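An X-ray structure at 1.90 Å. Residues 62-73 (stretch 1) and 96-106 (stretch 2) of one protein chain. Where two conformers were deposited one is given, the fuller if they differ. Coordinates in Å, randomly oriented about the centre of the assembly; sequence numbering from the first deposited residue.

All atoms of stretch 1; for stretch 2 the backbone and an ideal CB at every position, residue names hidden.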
# COMPACT_ATOMS: atom_id res chain seq x y z
N SER A 62 -36.69 -9.19 -11.90
CA SER A 62 -37.87 -8.33 -11.83
C SER A 62 -37.84 -7.47 -10.57
O SER A 62 -37.53 -7.98 -9.50
CB SER A 62 -39.13 -9.18 -11.80
OG SER A 62 -40.27 -8.40 -11.50
N GLN A 63 -38.16 -6.18 -10.73
CA GLN A 63 -38.32 -5.25 -9.59
C GLN A 63 -39.80 -4.94 -9.35
O GLN A 63 -40.15 -3.87 -8.87
CB GLN A 63 -37.48 -3.97 -9.78
CG GLN A 63 -35.98 -4.10 -9.47
CD GLN A 63 -35.66 -4.25 -7.99
OE1 GLN A 63 -35.81 -5.34 -7.43
NE2 GLN A 63 -35.18 -3.18 -7.37
N ASP A 64 -40.67 -5.91 -9.64
CA ASP A 64 -42.09 -5.78 -9.41
C ASP A 64 -42.30 -5.88 -7.89
O ASP A 64 -42.00 -6.93 -7.31
CB ASP A 64 -42.84 -6.92 -10.13
CG ASP A 64 -44.35 -6.82 -10.01
OD1 ASP A 64 -44.88 -5.90 -9.35
OD2 ASP A 64 -45.02 -7.69 -10.61
N PRO A 65 -42.81 -4.80 -7.24
CA PRO A 65 -43.08 -4.87 -5.79
C PRO A 65 -44.03 -6.01 -5.38
O PRO A 65 -43.89 -6.53 -4.27
CB PRO A 65 -43.70 -3.51 -5.47
CG PRO A 65 -43.27 -2.62 -6.57
CD PRO A 65 -43.21 -3.48 -7.78
N ASP A 66 -44.97 -6.40 -6.25
CA ASP A 66 -45.88 -7.51 -5.97
C ASP A 66 -45.16 -8.84 -5.73
O ASP A 66 -45.62 -9.64 -4.91
CB ASP A 66 -46.92 -7.70 -7.09
CG ASP A 66 -47.89 -6.50 -7.23
OD1 ASP A 66 -47.96 -5.64 -6.32
OD2 ASP A 66 -48.58 -6.44 -8.27
N LEU A 67 -44.06 -9.08 -6.46
CA LEU A 67 -43.22 -10.28 -6.25
C LEU A 67 -42.52 -10.21 -4.90
O LEU A 67 -42.45 -11.22 -4.20
CB LEU A 67 -42.19 -10.49 -7.37
CG LEU A 67 -42.74 -10.98 -8.71
CD1 LEU A 67 -41.63 -10.98 -9.75
CD2 LEU A 67 -43.36 -12.38 -8.54
N PHE A 68 -41.99 -9.03 -4.55
CA PHE A 68 -41.40 -8.81 -3.23
C PHE A 68 -42.40 -9.07 -2.10
O PHE A 68 -42.05 -9.71 -1.10
CB PHE A 68 -40.79 -7.41 -3.10
CG PHE A 68 -39.46 -7.27 -3.75
CD1 PHE A 68 -39.35 -6.96 -5.10
CD2 PHE A 68 -38.29 -7.45 -3.01
CE1 PHE A 68 -38.09 -6.82 -5.71
CE2 PHE A 68 -37.03 -7.32 -3.60
CZ PHE A 68 -36.93 -7.00 -4.96
N MSE A 69 -43.65 -8.65 -2.28
CA MSE A 69 -44.71 -8.91 -1.28
C MSE A 69 -45.11 -10.38 -1.15
O MSE A 69 -45.84 -10.72 -0.21
CB MSE A 69 -45.93 -8.00 -1.50
CG MSE A 69 -45.60 -6.54 -1.29
SE MSE A 69 -44.76 -6.17 0.46
CE MSE A 69 -43.89 -4.56 -0.03
N ARG A 70 -44.65 -11.23 -2.07
CA ARG A 70 -44.85 -12.69 -1.98
C ARG A 70 -43.73 -13.39 -1.19
O ARG A 70 -43.83 -14.60 -0.94
CB ARG A 70 -45.04 -13.30 -3.36
CG ARG A 70 -46.38 -12.90 -3.99
CD ARG A 70 -46.45 -13.12 -5.49
NE ARG A 70 -46.19 -14.51 -5.89
CZ ARG A 70 -46.15 -14.95 -7.15
NH1 ARG A 70 -46.37 -14.13 -8.18
NH2 ARG A 70 -45.88 -16.24 -7.37
N PHE A 71 -42.67 -12.67 -0.81
CA PHE A 71 -41.64 -13.21 0.10
C PHE A 71 -41.29 -12.36 1.34
O PHE A 71 -40.88 -12.95 2.36
CB PHE A 71 -40.38 -13.69 -0.63
CG PHE A 71 -39.67 -12.66 -1.48
CD1 PHE A 71 -38.79 -11.74 -0.91
CD2 PHE A 71 -39.79 -12.69 -2.87
CE1 PHE A 71 -38.08 -10.82 -1.71
CE2 PHE A 71 -39.07 -11.78 -3.69
CZ PHE A 71 -38.22 -10.85 -3.11
N LEU A 72 -41.44 -11.03 1.29
CA LEU A 72 -41.10 -10.18 2.45
C LEU A 72 -41.91 -10.48 3.73
O LEU A 72 -41.30 -10.75 4.78
CB LEU A 72 -41.11 -8.68 2.09
CG LEU A 72 -40.02 -8.20 1.12
CD1 LEU A 72 -40.24 -6.73 0.75
CD2 LEU A 72 -38.62 -8.40 1.68
N PRO A 73 -43.27 -10.46 3.67
CA PRO A 73 -44.05 -10.81 4.87
C PRO A 73 -43.73 -12.22 5.40
O PRO A 73 -43.63 -12.41 6.62
CB PRO A 73 -45.52 -10.76 4.39
CG PRO A 73 -45.52 -10.10 3.11
CD PRO A 73 -44.15 -10.12 2.53
N UNK A 96 -36.75 4.36 -11.92
CA UNK A 96 -38.15 4.24 -11.44
C UNK A 96 -38.45 2.80 -11.07
O UNK A 96 -38.91 2.53 -9.95
CB UNK A 96 -39.14 4.72 -12.50
N UNK A 97 -38.16 1.88 -12.00
CA UNK A 97 -38.34 0.45 -11.74
C UNK A 97 -37.49 0.01 -10.54
O UNK A 97 -37.95 -0.71 -9.67
CB UNK A 97 -37.97 -0.37 -12.98
N UNK A 98 -36.23 0.44 -10.53
CA UNK A 98 -35.28 0.05 -9.49
C UNK A 98 -35.65 0.47 -8.06
O UNK A 98 -35.47 -0.33 -7.14
CB UNK A 98 -33.91 0.64 -9.83
N UNK A 99 -36.19 1.67 -7.89
CA UNK A 99 -36.61 2.17 -6.57
C UNK A 99 -37.99 1.67 -6.09
O UNK A 99 -38.27 1.74 -4.90
CB UNK A 99 -36.63 3.70 -6.60
N UNK A 100 -38.82 1.14 -7.00
CA UNK A 100 -40.19 0.71 -6.66
C UNK A 100 -40.33 -0.23 -5.44
O UNK A 100 -41.13 0.07 -4.56
CB UNK A 100 -40.79 0.01 -7.88
N UNK A 101 -39.57 -1.35 -5.39
CA UNK A 101 -39.67 -2.25 -4.23
C UNK A 101 -39.36 -1.60 -2.87
O UNK A 101 -40.16 -1.72 -1.96
CB UNK A 101 -38.72 -3.43 -4.44
N UNK A 102 -38.24 -0.89 -2.77
CA UNK A 102 -37.85 -0.18 -1.53
C UNK A 102 -38.88 0.88 -1.15
O UNK A 102 -39.15 1.06 0.04
CB UNK A 102 -36.48 0.47 -1.70
N UNK A 103 -39.42 1.60 -2.15
CA UNK A 103 -40.44 2.61 -1.90
C UNK A 103 -41.72 1.98 -1.35
O UNK A 103 -42.33 2.53 -0.44
CB UNK A 103 -40.74 3.38 -3.18
N UNK A 104 -42.12 0.83 -1.91
CA UNK A 104 -43.32 0.13 -1.44
C UNK A 104 -43.12 -0.51 -0.06
O UNK A 104 -43.95 -0.36 0.83
CB UNK A 104 -43.72 -0.94 -2.45
N UNK A 105 -42.00 -1.20 0.11
CA UNK A 105 -41.69 -1.95 1.34
C UNK A 105 -41.26 -1.13 2.56
O UNK A 105 -41.43 -1.61 3.69
CB UNK A 105 -40.58 -2.95 1.03
N UNK A 106 -40.65 0.03 2.34
CA UNK A 106 -40.09 0.87 3.41
C UNK A 106 -39.23 -0.01 4.35
O UNK A 106 -39.50 -0.11 5.54
CB UNK A 106 -41.21 1.57 4.19

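Position 96 opens the visible part of a helix, and its ideal CB has nothing of stretch 1 within 5.5 Å; almost any helix-compatible side chain would serve. The deposited residue is D96, which makes no contact here.

At 97 the CA-to-CB bond points sideways, and the ideal CB lies 4.8 Å from Q63 CB. A long, flexible or polar side chain could pass beside it, and many types fit. E97 is found. Its backbone contributes more than its carboxylate: E97 O lies 3.3 Å from Q63 CB, and a water donates to both Q63 O (2.6 Å) and E97 O (2.7 Å), tying the two carbonyls together.

Position 98 points away, so stretch 1 places little demand on its side chain. Its carbonyl, however, lies where the Q63 amide can reach it. The residue is R98; Q63 NE2 donates to R98 O at 2.9 Å, a weak bond because the N-H...O angle is only 127°. Position 99 also points away and has no neighbour in stretch 1, so many helix-compatible side chains would do; it is L99.

Position 100 points toward stretch 1, its ideal CB 3.8 Å from P65 CG and 4.1 Å from Q63 O. With neighbours so near, a small side chain is favoured, alanine or perhaps serine. A100 is deposited, its CB packing 3.9 Å from P65 CG.

At 101 phi is -59°, and the nitrogen has no bond to the preceding turn, where the helix kinks. Proline is therefore permitted, though other apolar residues could also use the surface offered by F68, whose CD1 is 3.6 Å from the ideal CB. P101 fills the place. Its CB sits over the F68 ring face, 3.8 Å from the ring centroid, in a CH-pi contact, while P101 CG reaches within 3.5 Å of F68 CE1 and 3.3 Å of Q63 O. Lacking an amide hydrogen, P101 loses nothing where its nitrogen has no partner in the turn before; the N of the next position lacks that bond too.

At 102 the CA-to-CB bond points away, and 103 is out of reach, so any helix-compatible side chain would do; they are A102 and R103.

Position 104 points toward P65 and M69, an apolar surface suited to a small aliphatic side chain. A104 places its CB 4.0 Å from P65 CB. Position 105 also points toward stretch 1, facing L72 and M69, so a compact apolar group is again apt. A105 packs its CB 3.8 Å from both L72 CD1 and M69 CE, the selenomethionine methyl.

Position 106 leaves the helix with positive phi, where glycine or asparagine would be comfortable. R106 occupies it, pointing away.

Stretch 2, residues 96-106: DERLAPARAAR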
# COMPACT_ATOMS: atom_id res chain seq x y z
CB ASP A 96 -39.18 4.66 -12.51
CG ASP A 96 -39.23 6.17 -12.76
OD1 ASP A 96 -38.74 6.98 -11.94
OD2 ASP A 96 -39.80 6.56 -13.81
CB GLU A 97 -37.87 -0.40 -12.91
CG GLU A 97 -38.63 -0.31 -14.20
CD GLU A 97 -37.91 -1.10 -15.28
OE1 GLU A 97 -37.84 -2.35 -15.13
OE2 GLU A 97 -37.39 -0.49 -16.24
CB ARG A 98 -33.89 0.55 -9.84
CG ARG A 98 -33.28 -0.22 -11.02
CD ARG A 98 -32.06 0.52 -11.51
NE ARG A 98 -31.08 0.63 -10.43
CZ ARG A 98 -29.97 1.36 -10.46
NH1 ARG A 98 -29.63 2.06 -11.52
NH2 ARG A 98 -29.17 1.37 -9.39
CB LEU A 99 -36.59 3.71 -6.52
CG LEU A 99 -35.24 4.43 -6.68
CD1 LEU A 99 -35.44 5.96 -6.70
CD2 LEU A 99 -34.24 4.03 -5.58
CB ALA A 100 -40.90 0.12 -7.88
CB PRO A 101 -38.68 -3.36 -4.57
CG PRO A 101 -38.62 -3.35 -6.03
CD PRO A 101 -38.65 -1.91 -6.39
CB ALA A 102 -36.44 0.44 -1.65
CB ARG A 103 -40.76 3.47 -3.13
CG ARG A 103 -39.61 4.39 -3.53
CD ARG A 103 -40.09 5.80 -3.82
NE ARG A 103 -41.04 5.88 -4.94
CZ ARG A 103 -40.74 6.08 -6.23
NH1 ARG A 103 -39.47 6.20 -6.66
NH2 ARG A 103 -41.73 6.15 -7.12
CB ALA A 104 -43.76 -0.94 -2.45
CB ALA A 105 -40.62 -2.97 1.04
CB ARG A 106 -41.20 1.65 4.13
CG ARG A 106 -41.87 2.70 3.22
CD ARG A 106 -43.08 3.36 3.85
NE ARG A 106 -42.75 4.19 5.02
CZ ARG A 106 -42.55 5.51 5.02
NH1 ARG A 106 -42.60 6.25 3.91
NH2 ARG A 106 -42.26 6.11 6.18
O HOH W 1 -40.35 -1.74 -10.43
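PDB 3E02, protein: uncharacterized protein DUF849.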